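Local coordinates for protein alpha-fucosidase (Bifidobacterium bifidum, PDB 2EAB) that probably hydrolyses terminal alpha-1,2-fucosidic linkages, acting as a 1,2-alpha-L-fucosidase through the glycoside hydrolase family 95 catalytic domain contained in this chain, at residues L639-V644 / G689-I694; G645-I650 / E656-K661; Y709-G714 / N730-T735. All coordinates share one frame; numbering follows the deposited sequence.

Interaction 1: L639-V644 / G689-I694; sequences LKPIEV and GDLITI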
loop_
_atom_site.group_PDB
_atom_site.type_symbol
_atom_site.label_atom_id
_atom_site.label_comp_id
_atom_site.label_asym_id
_atom_site.label_seq_id
_atom_site.Cartn_x
_atom_site.Cartn_y
_atom_site.Cartn_z
ATOM N N LEU A 639 -11.108 -20.579 17.546
ATOM C CA LEU A 639 -11.767 -19.441 16.909
ATOM C C LEU A 639 -12.890 -19.870 15.973
ATOM O O LEU A 639 -13.931 -19.206 15.902
ATOM C CB LEU A 639 -10.751 -18.563 16.177
ATOM C CG LEU A 639 -9.773 -17.799 17.076
ATOM C CD1 LEU A 639 -8.609 -17.277 16.260
ATOM C CD2 LEU A 639 -10.463 -16.653 17.816
ATOM N N LYS A 640 -12.678 -20.978 15.263
ATOM C CA LYS A 640 -13.648 -21.474 14.277
ATOM C C LYS A 640 -14.209 -20.313 13.449
ATOM O O LYS A 640 -15.422 -20.073 13.425
ATOM C CB LYS A 640 -14.766 -22.262 14.969
ATOM C CG LYS A 640 -14.301 -23.588 15.566
ATOM C CD LYS A 640 -15.379 -24.265 16.409
ATOM C CE LYS A 640 -16.690 -24.472 15.668
ATOM N NZ LYS A 640 -17.796 -24.779 16.629
ATOM N N PRO A 641 -13.318 -19.577 12.761
ATOM C CA PRO A 641 -13.730 -18.306 12.167
ATOM C C PRO A 641 -14.762 -18.400 11.043
ATOM O O PRO A 641 -15.555 -17.464 10.864
ATOM C CB PRO A 641 -12.415 -17.724 11.639
ATOM C CG PRO A 641 -11.531 -18.909 11.436
ATOM C CD PRO A 641 -11.889 -19.861 12.517
ATOM N N ILE A 642 -14.745 -19.503 10.299
ATOM C CA ILE A 642 -15.633 -19.651 9.148
ATOM C C ILE A 642 -16.810 -20.567 9.433
ATOM O O ILE A 642 -16.633 -21.712 9.859
ATOM C CB ILE A 642 -14.889 -20.185 7.893
ATOM C CG1 ILE A 642 -13.716 -19.276 7.513
ATOM C CG2 ILE A 642 -15.859 -20.378 6.715
ATOM C CD1 ILE A 642 -14.082 -17.813 7.233
ATOM N N GLU A 643 -18.009 -20.051 9.179
ATOM C CA GLU A 643 -19.224 -20.856 9.167
ATOM C C GLU A 643 -19.996 -20.549 7.900
ATOM O O GLU A 643 -20.149 -19.381 7.524
ATOM C CB GLU A 643 -20.100 -20.559 10.381
ATOM C CG GLU A 643 -19.573 -21.135 11.673
ATOM C CD GLU A 643 -20.611 -21.179 12.778
ATOM O OE1 GLU A 643 -21.719 -20.618 12.611
ATOM O OE2 GLU A 643 -20.303 -21.773 13.825
ATOM N N VAL A 644 -20.475 -21.598 7.241
ATOM C CA VAL A 644 -21.328 -21.450 6.071
ATOM C C VAL A 644 -22.780 -21.403 6.539
ATOM O O VAL A 644 -23.225 -22.270 7.295
ATOM C CB VAL A 644 -21.111 -22.599 5.058
ATOM C CG1 VAL A 644 -22.029 -22.442 3.855
ATOM C CG2 VAL A 644 -19.651 -22.646 4.610
ATOM N N GLY A 689 -5.807 -13.649 3.146
ATOM C CA GLY A 689 -5.510 -14.815 3.979
ATOM C C GLY A 689 -5.509 -16.162 3.284
ATOM O O GLY A 689 -5.647 -16.253 2.060
ATOM N N ASP A 690 -5.325 -17.213 4.078
ATOM C CA ASP A 690 -5.352 -18.585 3.558
ATOM C C ASP A 690 -6.371 -19.454 4.278
ATOM O O ASP A 690 -6.264 -20.685 4.288
ATOM C CB ASP A 690 -3.957 -19.235 3.571
ATOM C CG ASP A 690 -3.472 -19.599 4.967
ATOM O OD1 ASP A 690 -4.115 -19.218 5.970
ATOM O OD2 ASP A 690 -2.418 -20.276 5.051
ATOM N N LEU A 691 -7.363 -18.795 4.863
ATOM C CA LEU A 691 -8.456 -19.461 5.539
ATOM C C LEU A 691 -9.446 -20.050 4.534
ATOM O O LEU A 691 -10.044 -21.103 4.780
ATOM C CB LEU A 691 -9.135 -18.442 6.443
ATOM C CG LEU A 691 -10.235 -18.838 7.413
ATOM C CD1 LEU A 691 -9.829 -20.011 8.302
ATOM C CD2 LEU A 691 -10.564 -17.616 8.247
ATOM N N ILE A 692 -9.605 -19.366 3.405
ATOM C CA ILE A 692 -10.499 -19.785 2.335
ATOM C C ILE A 692 -9.667 -19.840 1.065
ATOM O O ILE A 692 -9.228 -18.806 0.554
ATOM C CB ILE A 692 -11.688 -18.807 2.146
ATOM C CG1 ILE A 692 -12.502 -18.669 3.440
ATOM C CG2 ILE A 692 -12.565 -19.254 0.980
ATOM C CD1 ILE A 692 -13.497 -17.504 3.431
ATOM N N THR A 693 -9.428 -21.053 0.572
ATOM C CA THR A 693 -8.592 -21.248 -0.603
ATOM C C THR A 693 -9.231 -22.213 -1.588
ATOM O O THR A 693 -10.187 -22.929 -1.260
ATOM C CB THR A 693 -7.211 -21.824 -0.246
ATOM O OG1 THR A 693 -7.354 -23.210 0.087
ATOM C CG2 THR A 693 -6.548 -21.076 0.917
ATOM N N ILE A 694 -8.672 -22.226 -2.791
ATOM C CA ILE A 694 -9.116 -23.103 -3.863
ATOM C C ILE A 694 -9.066 -24.589 -3.456
ATOM O O ILE A 694 -9.795 -25.414 -4.016
ATOM C CB ILE A 694 -8.304 -22.815 -5.165
ATOM C CG1 ILE A 694 -8.987 -23.406 -6.404
ATOM C CG2 ILE A 694 -6.840 -23.264 -5.032
ATOM C CD1 ILE A 694 -10.283 -22.715 -6.795
#
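A buried apolar contact between two loops of the glycoside hydrolase family 95 catalytic domain joins Pro-641 and Ile-642, just after helix 632-639, to Leu-691 and Ile-692, shortly before helix 697-711. Leu-691 is central to it. Its isobutyl group points at the other loop because chi1 (-173°) sets CG opposite the backbone N, and both its methyls close on one corner of the proline ring, Pro-641 CG, which is 3.6 Å from Leu-691 CD2 and 3.7 Å from Leu-691 CD1. Ile-642 meets the same fork tip to tip, its CG1 lying 3.5 Å from Leu-691 CG. The ethyl arm of Ile-642 continues past this point, and its CD1 comes to 3.9 Å from CD1 of Ile-692, whose side chain crosses it at a slant. The join is thus made by carbon packing alone. Asp-690, beside Leu-691, is a calcium ligand in a crystal structure of this protein; no such ion is bound to this chain in the present model, where its OD1 accepts a hydrogen bond from Gln-585. Helix 577-596 supplies Ser-581 against Leu-691, while helix 697-711 presents Tyr-699 to both Ile-642 and Ile-692.

Interaction 2: G645-I650 / E656-K661; sequences GDSGQI and EGALGK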
loop_
_atom_site.group_PDB
_atom_site.type_symbol
_atom_site.label_atom_id
_atom_site.label_comp_id
_atom_site.label_asym_id
_atom_site.label_seq_id
_atom_site.Cartn_x
_atom_site.Cartn_y
_atom_site.Cartn_z
ATOM N N GLY A 645 -23.500 -20.375 6.104
ATOM C CA GLY A 645 -24.880 -20.156 6.525
ATOM C C GLY A 645 -25.931 -20.806 5.648
ATOM O O GLY A 645 -25.618 -21.584 4.738
ATOM N N ASP A 646 -27.185 -20.455 5.920
ATOM C CA ASP A 646 -28.334 -21.114 5.303
ATOM C C ASP A 646 -28.578 -20.700 3.851
ATOM O O ASP A 646 -29.401 -21.309 3.161
ATOM C CB ASP A 646 -29.584 -20.903 6.162
ATOM C CG ASP A 646 -29.421 -21.470 7.561
ATOM O OD1 ASP A 646 -29.158 -22.687 7.689
ATOM O OD2 ASP A 646 -29.544 -20.702 8.536
ATOM N N SER A 647 -27.853 -19.682 3.391
ATOM C CA SER A 647 -27.899 -19.265 1.993
ATOM C C SER A 647 -26.655 -19.744 1.244
ATOM O O SER A 647 -26.413 -19.334 0.108
ATOM C CB SER A 647 -28.031 -17.744 1.883
ATOM O OG SER A 647 -29.104 -17.257 2.676
ATOM N N GLY A 648 -25.876 -20.613 1.886
ATOM C CA GLY A 648 -24.608 -21.090 1.325
ATOM C C GLY A 648 -23.510 -20.035 1.330
ATOM O O GLY A 648 -22.544 -20.140 0.573
ATOM N N GLN A 649 -23.668 -19.029 2.189
ATOM C CA GLN A 649 -22.766 -17.884 2.272
ATOM C C GLN A 649 -21.777 -18.033 3.427
ATOM O O GLN A 649 -22.040 -18.755 4.383
ATOM C CB GLN A 649 -23.594 -16.601 2.457
ATOM C CG GLN A 649 -23.999 -16.248 3.918
ATOM C CD GLN A 649 -25.113 -17.111 4.521
ATOM O OE1 GLN A 649 -25.509 -18.144 3.973
ATOM N NE2 GLN A 649 -25.621 -16.675 5.667
ATOM N N ILE A 650 -20.643 -17.337 3.342
ATOM C CA ILE A 650 -19.783 -17.159 4.512
ATOM C C ILE A 650 -20.506 -16.214 5.471
ATOM O O ILE A 650 -20.829 -15.084 5.097
ATOM C CB ILE A 650 -18.415 -16.534 4.132
ATOM C CG1 ILE A 650 -17.666 -17.392 3.101
ATOM C CG2 ILE A 650 -17.570 -16.275 5.381
ATOM C CD1 ILE A 650 -17.121 -18.717 3.620
ATOM N N GLU A 656 -25.750 -15.186 12.573
ATOM C CA GLU A 656 -26.383 -15.199 11.258
ATOM C C GLU A 656 -26.936 -16.579 10.893
ATOM O O GLU A 656 -26.360 -17.604 11.254
ATOM C CB GLU A 656 -25.353 -14.744 10.223
ATOM C CG GLU A 656 -25.836 -14.597 8.792
ATOM C CD GLU A 656 -24.765 -13.999 7.894
ATOM O OE1 GLU A 656 -24.747 -14.318 6.688
ATOM O OE2 GLU A 656 -23.928 -13.214 8.400
ATOM N N GLY A 657 -28.066 -16.589 10.188
ATOM C CA GLY A 657 -28.623 -17.820 9.621
ATOM C C GLY A 657 -28.519 -17.725 8.113
ATOM O O GLY A 657 -27.451 -17.965 7.536
ATOM N N ALA A 658 -29.627 -17.367 7.472
ATOM C CA ALA A 658 -29.610 -16.990 6.069
ATOM C C ALA A 658 -28.922 -15.634 5.931
ATOM O O ALA A 658 -28.745 -14.914 6.920
ATOM C CB ALA A 658 -31.024 -16.934 5.514
ATOM N N LEU A 659 -28.540 -15.287 4.707
ATOM C CA LEU A 659 -27.842 -14.032 4.453
ATOM C C LEU A 659 -28.640 -12.834 4.974
ATOM O O LEU A 659 -29.814 -12.669 4.635
ATOM C CB LEU A 659 -27.555 -13.883 2.957
ATOM C CG LEU A 659 -26.806 -12.620 2.527
ATOM C CD1 LEU A 659 -25.372 -12.604 3.051
ATOM C CD2 LEU A 659 -26.819 -12.485 1.019
ATOM N N GLY A 660 -28.000 -12.018 5.813
ATOM C CA GLY A 660 -28.623 -10.814 6.368
ATOM C C GLY A 660 -29.685 -11.049 7.431
ATOM O O GLY A 660 -30.388 -10.113 7.825
ATOM N N LYS A 661 -29.790 -12.288 7.904
ATOM C CA LYS A 661 -30.818 -12.681 8.871
ATOM C C LYS A 661 -30.201 -13.401 10.059
ATOM O O LYS A 661 -29.137 -14.007 9.937
ATOM C CB LYS A 661 -31.854 -13.603 8.212
ATOM C CG LYS A 661 -32.474 -13.077 6.920
ATOM C CD LYS A 661 -33.463 -11.946 7.170
ATOM C CE LYS A 661 -34.071 -11.443 5.865
ATOM N NZ LYS A 661 -34.915 -12.472 5.195
HETATM O O HOH W 1 -22.781 -13.167 5.187
#
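Two tight turns, a type I turn at Gly-645 to Gly-648 and a type II turn at Ala-658 to Lys-661, are pinned together by polar contacts in the long loop region between helices 632-639 and 697-711. The buried amide of Gln-649 is the principal tie. Its NE2 donates to Glu-656 OE1 at 2.7 Å, almost straight, and also to Gly-657 O at 2.9 Å; both acceptors lie near the amide plane, so the two N-H bonds are used together. On the other side of the amide, Gln-649 OE1 takes the backbone N-H of Ser-647, and these three bonds fix the flip of the group. The chain gets there by placing CG between the backbone N and the carbonyl carbon (chi1 85°) and bending again at chi2.

Gly-657 O is gripped twice, since Asp-646 N reaches it at 3.0 Å from the face opposite to Gln-649 NE2. A side chain on Gly-645 would collide with this same oxygen. Alongside, Ser-647 OG accepts the N-H of Leu-659 at 2.9 Å, with an angle of 172° at the hydrogen. The amide reaches Glu-656 OE1 on the anti side of the carboxylate, 24° out of its plane; OE1 also accepts from a water that bridges to Ile-650 O, whereas Glu-656 OE2 is held by the backbone N of Glu-652. Between the two segments apolar contact is slight: Leu-659 CD1 lies 4.0 Å from Gln-649 CG.

Helix 697-711 backs the pair of turns, with Ser-706 touching Gln-649 and bonding to the N of Ile-650, Ala-702 against Ile-650, and Tyr-709 against Leu-659.

Interaction 3: Y709-G714 / N730-T735; sequences YRCFKG and NSWART. With EDO (1,2-ethanediol), chain G.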
loop_
_atom_site.group_PDB
_atom_site.type_symbol
_atom_site.label_atom_id
_atom_site.label_comp_id
_atom_site.label_asym_id
_atom_site.label_seq_id
_atom_site.Cartn_x
_atom_site.Cartn_y
_atom_site.Cartn_z
ATOM N N TYR A 709 -23.354 -12.113 -4.213
ATOM C CA TYR A 709 -24.338 -11.227 -3.601
ATOM C C TYR A 709 -23.805 -9.804 -3.443
ATOM O O TYR A 709 -24.526 -8.837 -3.683
ATOM C CB TYR A 709 -24.796 -11.759 -2.247
ATOM C CG TYR A 709 -25.838 -12.853 -2.310
ATOM C CD1 TYR A 709 -27.141 -12.585 -2.738
ATOM C CD2 TYR A 709 -25.532 -14.150 -1.905
ATOM C CE1 TYR A 709 -28.108 -13.592 -2.782
ATOM C CE2 TYR A 709 -26.488 -15.161 -1.942
ATOM C CZ TYR A 709 -27.774 -14.877 -2.381
ATOM O OH TYR A 709 -28.726 -15.873 -2.420
ATOM N N ARG A 710 -22.542 -9.672 -3.043
ATOM C CA ARG A 710 -21.968 -8.343 -2.829
ATOM C C ARG A 710 -21.676 -7.572 -4.116
ATOM O O ARG A 710 -21.774 -6.345 -4.133
ATOM C CB ARG A 710 -20.695 -8.428 -1.990
ATOM C CG ARG A 710 -20.557 -7.299 -0.975
ATOM C CD ARG A 710 -21.510 -7.482 0.203
ATOM N NE ARG A 710 -20.852 -7.202 1.480
ATOM C CZ ARG A 710 -21.099 -7.848 2.616
ATOM N NH1 ARG A 710 -22.007 -8.820 2.664
ATOM N NH2 ARG A 710 -20.421 -7.521 3.712
ATOM N N CYS A 711 -21.337 -8.287 -5.189
ATOM C CA CYS A 711 -20.733 -7.669 -6.376
ATOM C C CYS A 711 -21.658 -7.517 -7.579
ATOM O O CYS A 711 -21.305 -6.840 -8.547
ATOM C CB CYS A 711 -19.482 -8.447 -6.792
ATOM S SG CYS A 711 -18.140 -8.359 -5.597
ATOM N N PHE A 712 -22.827 -8.150 -7.514
ATOM C CA PHE A 712 -23.788 -8.153 -8.615
ATOM C C PHE A 712 -25.107 -7.493 -8.223
ATOM O O PHE A 712 -25.557 -7.598 -7.078
ATOM C CB PHE A 712 -24.066 -9.590 -9.077
ATOM C CG PHE A 712 -22.948 -10.211 -9.872
ATOM C CD1 PHE A 712 -23.020 -10.271 -11.259
ATOM C CD2 PHE A 712 -21.827 -10.747 -9.239
ATOM C CE1 PHE A 712 -21.993 -10.846 -12.005
ATOM C CE2 PHE A 712 -20.796 -11.327 -9.977
ATOM C CZ PHE A 712 -20.878 -11.374 -11.366
ATOM N N LYS A 713 -25.714 -6.802 -9.183
ATOM C CA LYS A 713 -27.103 -6.373 -9.075
ATOM C C LYS A 713 -27.826 -7.174 -10.144
ATOM O O LYS A 713 -27.634 -6.937 -11.339
ATOM C CB LYS A 713 -27.237 -4.868 -9.319
ATOM C CG LYS A 713 -28.655 -4.325 -9.136
ATOM C CD LYS A 713 -28.750 -2.839 -9.455
ATOM C CE LYS A 713 -28.363 -1.969 -8.265
ATOM N NZ LYS A 713 -28.570 -0.521 -8.550
ATOM N N GLY A 714 -28.625 -8.144 -9.708
ATOM C CA GLY A 714 -29.173 -9.149 -10.610
ATOM C C GLY A 714 -28.038 -9.964 -11.199
ATOM O O GLY A 714 -27.229 -10.541 -10.465
ATOM N N ASN A 730 -8.680 -8.584 -6.174
ATOM C CA ASN A 730 -7.838 -9.572 -5.502
ATOM C C ASN A 730 -8.625 -10.752 -4.943
ATOM O O ASN A 730 -8.175 -11.898 -5.022
ATOM C CB ASN A 730 -7.000 -8.910 -4.413
ATOM C CG ASN A 730 -5.825 -8.145 -4.982
ATOM O OD1 ASN A 730 -4.737 -8.701 -5.177
ATOM N ND2 ASN A 730 -6.035 -6.859 -5.260
ATOM N N SER A 731 -9.804 -10.466 -4.394
ATOM C CA SER A 731 -10.666 -11.501 -3.825
ATOM C C SER A 731 -11.145 -12.460 -4.904
ATOM O O SER A 731 -11.055 -13.681 -4.749
ATOM C CB SER A 731 -11.859 -10.873 -3.112
ATOM O OG SER A 731 -11.432 -10.048 -2.042
ATOM N N TRP A 732 -11.634 -11.908 -6.008
ATOM C CA TRP A 732 -12.065 -12.742 -7.117
ATOM C C TRP A 732 -10.911 -13.540 -7.730
ATOM O O TRP A 732 -11.108 -14.683 -8.128
ATOM C CB TRP A 732 -12.808 -11.919 -8.161
ATOM C CG TRP A 732 -14.266 -11.735 -7.831
ATOM C CD1 TRP A 732 -14.849 -10.645 -7.251
ATOM C CD2 TRP A 732 -15.320 -12.681 -8.063
ATOM N NE1 TRP A 732 -16.204 -10.850 -7.114
ATOM C CE2 TRP A 732 -16.521 -12.089 -7.607
ATOM C CE3 TRP A 732 -15.366 -13.968 -8.614
ATOM C CZ2 TRP A 732 -17.759 -12.742 -7.686
ATOM C CZ3 TRP A 732 -16.597 -14.620 -8.691
ATOM C CH2 TRP A 732 -17.776 -14.001 -8.232
ATOM N N ALA A 733 -9.707 -12.975 -7.778
ATOM C CA ALA A 733 -8.562 -13.723 -8.311
ATOM C C ALA A 733 -8.339 -15.018 -7.526
ATOM O O ALA A 733 -8.064 -16.070 -8.109
ATOM C CB ALA A 733 -7.302 -12.877 -8.308
ATOM N N ARG A 734 -8.475 -14.946 -6.205
ATOM C CA ARG A 734 -8.266 -16.102 -5.338
ATOM C C ARG A 734 -9.285 -17.219 -5.572
ATOM O O ARG A 734 -9.026 -18.368 -5.214
ATOM C CB ARG A 734 -8.292 -15.666 -3.869
ATOM C CG ARG A 734 -7.097 -14.799 -3.442
ATOM C CD ARG A 734 -5.797 -15.609 -3.387
ATOM N NE ARG A 734 -4.650 -14.913 -2.791
ATOM C CZ ARG A 734 -4.466 -14.747 -1.483
ATOM N NH1 ARG A 734 -5.382 -15.168 -0.617
ATOM N NH2 ARG A 734 -3.371 -14.143 -1.038
ATOM N N THR A 735 -10.437 -16.888 -6.158
ATOM C CA THR A 735 -11.464 -17.887 -6.472
ATOM C C THR A 735 -11.126 -18.728 -7.703
ATOM O O THR A 735 -11.762 -19.759 -7.936
ATOM C CB THR A 735 -12.858 -17.259 -6.745
ATOM O OG1 THR A 735 -12.848 -16.597 -8.016
ATOM C CG2 THR A 735 -13.276 -16.291 -5.654
HETATM C C1 EDO G . -1.774 -11.627 -1.335
HETATM O O1 EDO G . -1.447 -12.919 -2.053
HETATM C C2 EDO G . -0.578 -10.644 -1.644
HETATM O O2 EDO G . 0.635 -11.282 -1.173
#
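Trp-732 of helix 722-734 packs against Cys-711 and Phe-712, where helix 697-711 passes into strand 712-713; a short antiparallel beta hairpin links these consecutive helices of the catalytic domain. The polar part of the contact is a long N-H to sulfur hydrogen bond: Trp-732 NE1 points at Cys-711 SG over 3.5 Å, with an angle of 170° at the hydrogen. The sulfur lies in the indole plane, making this an edge-on sulfur-aromatic contact rather than one over a ring face. With SG anti to the carbonyl carbon (chi1 -66°), the cysteine brings its sulfur to the indole N-H.

Apolar contact comes from the benzene end of the indole, where Trp-732 CZ2 stands 4.1 Å from Phe-712 CE2, near the phenyl plane. Leu-744 of helix 738-751 also touches Trp-732. Replacement of Trp-732 by an alanine would probably leave Cys-711 SG without its N-H donor and Phe-712 CE2 without the indole carbon it packs on.

Charged and bound-group contacts lie farther along the helix. Arg-734 forms a salt bridge through NE with Glu-778, and its NH2 approaches O1 of an ethanediol, probably from the crystallisation liquor, at a distance too short to be trusted. Three residues beyond the tryptophan, Thr-735 OG1 donates to a lone pair of Trp-732 O at 2.6 Å, in the carbonyl plane.

How the interactions relate
All three contacts belong to the family 95 catalytic domain; helix 697-711 packs against interactions 1 and 2 and carries one side of interaction 3. Along the chain, interaction 2 falls within the 44 residues separating the segments of interaction 1, and interaction 3 follows both. The centres of interactions 1 and 2 are about 15 Å apart, and that of interaction 3 is about 17 Å from each. Ile-650 bridges the first two by packing on Ile-642 and Ile-692. Interactions 1 and 2 order the irregular region between helices 632-639 and 697-711, and interaction 3 joins helices 697-711 and 722-734; Leu-659 on Tyr-709 and a probable Arg-734 to Gly-689 O hydrogen bond connect the two parts.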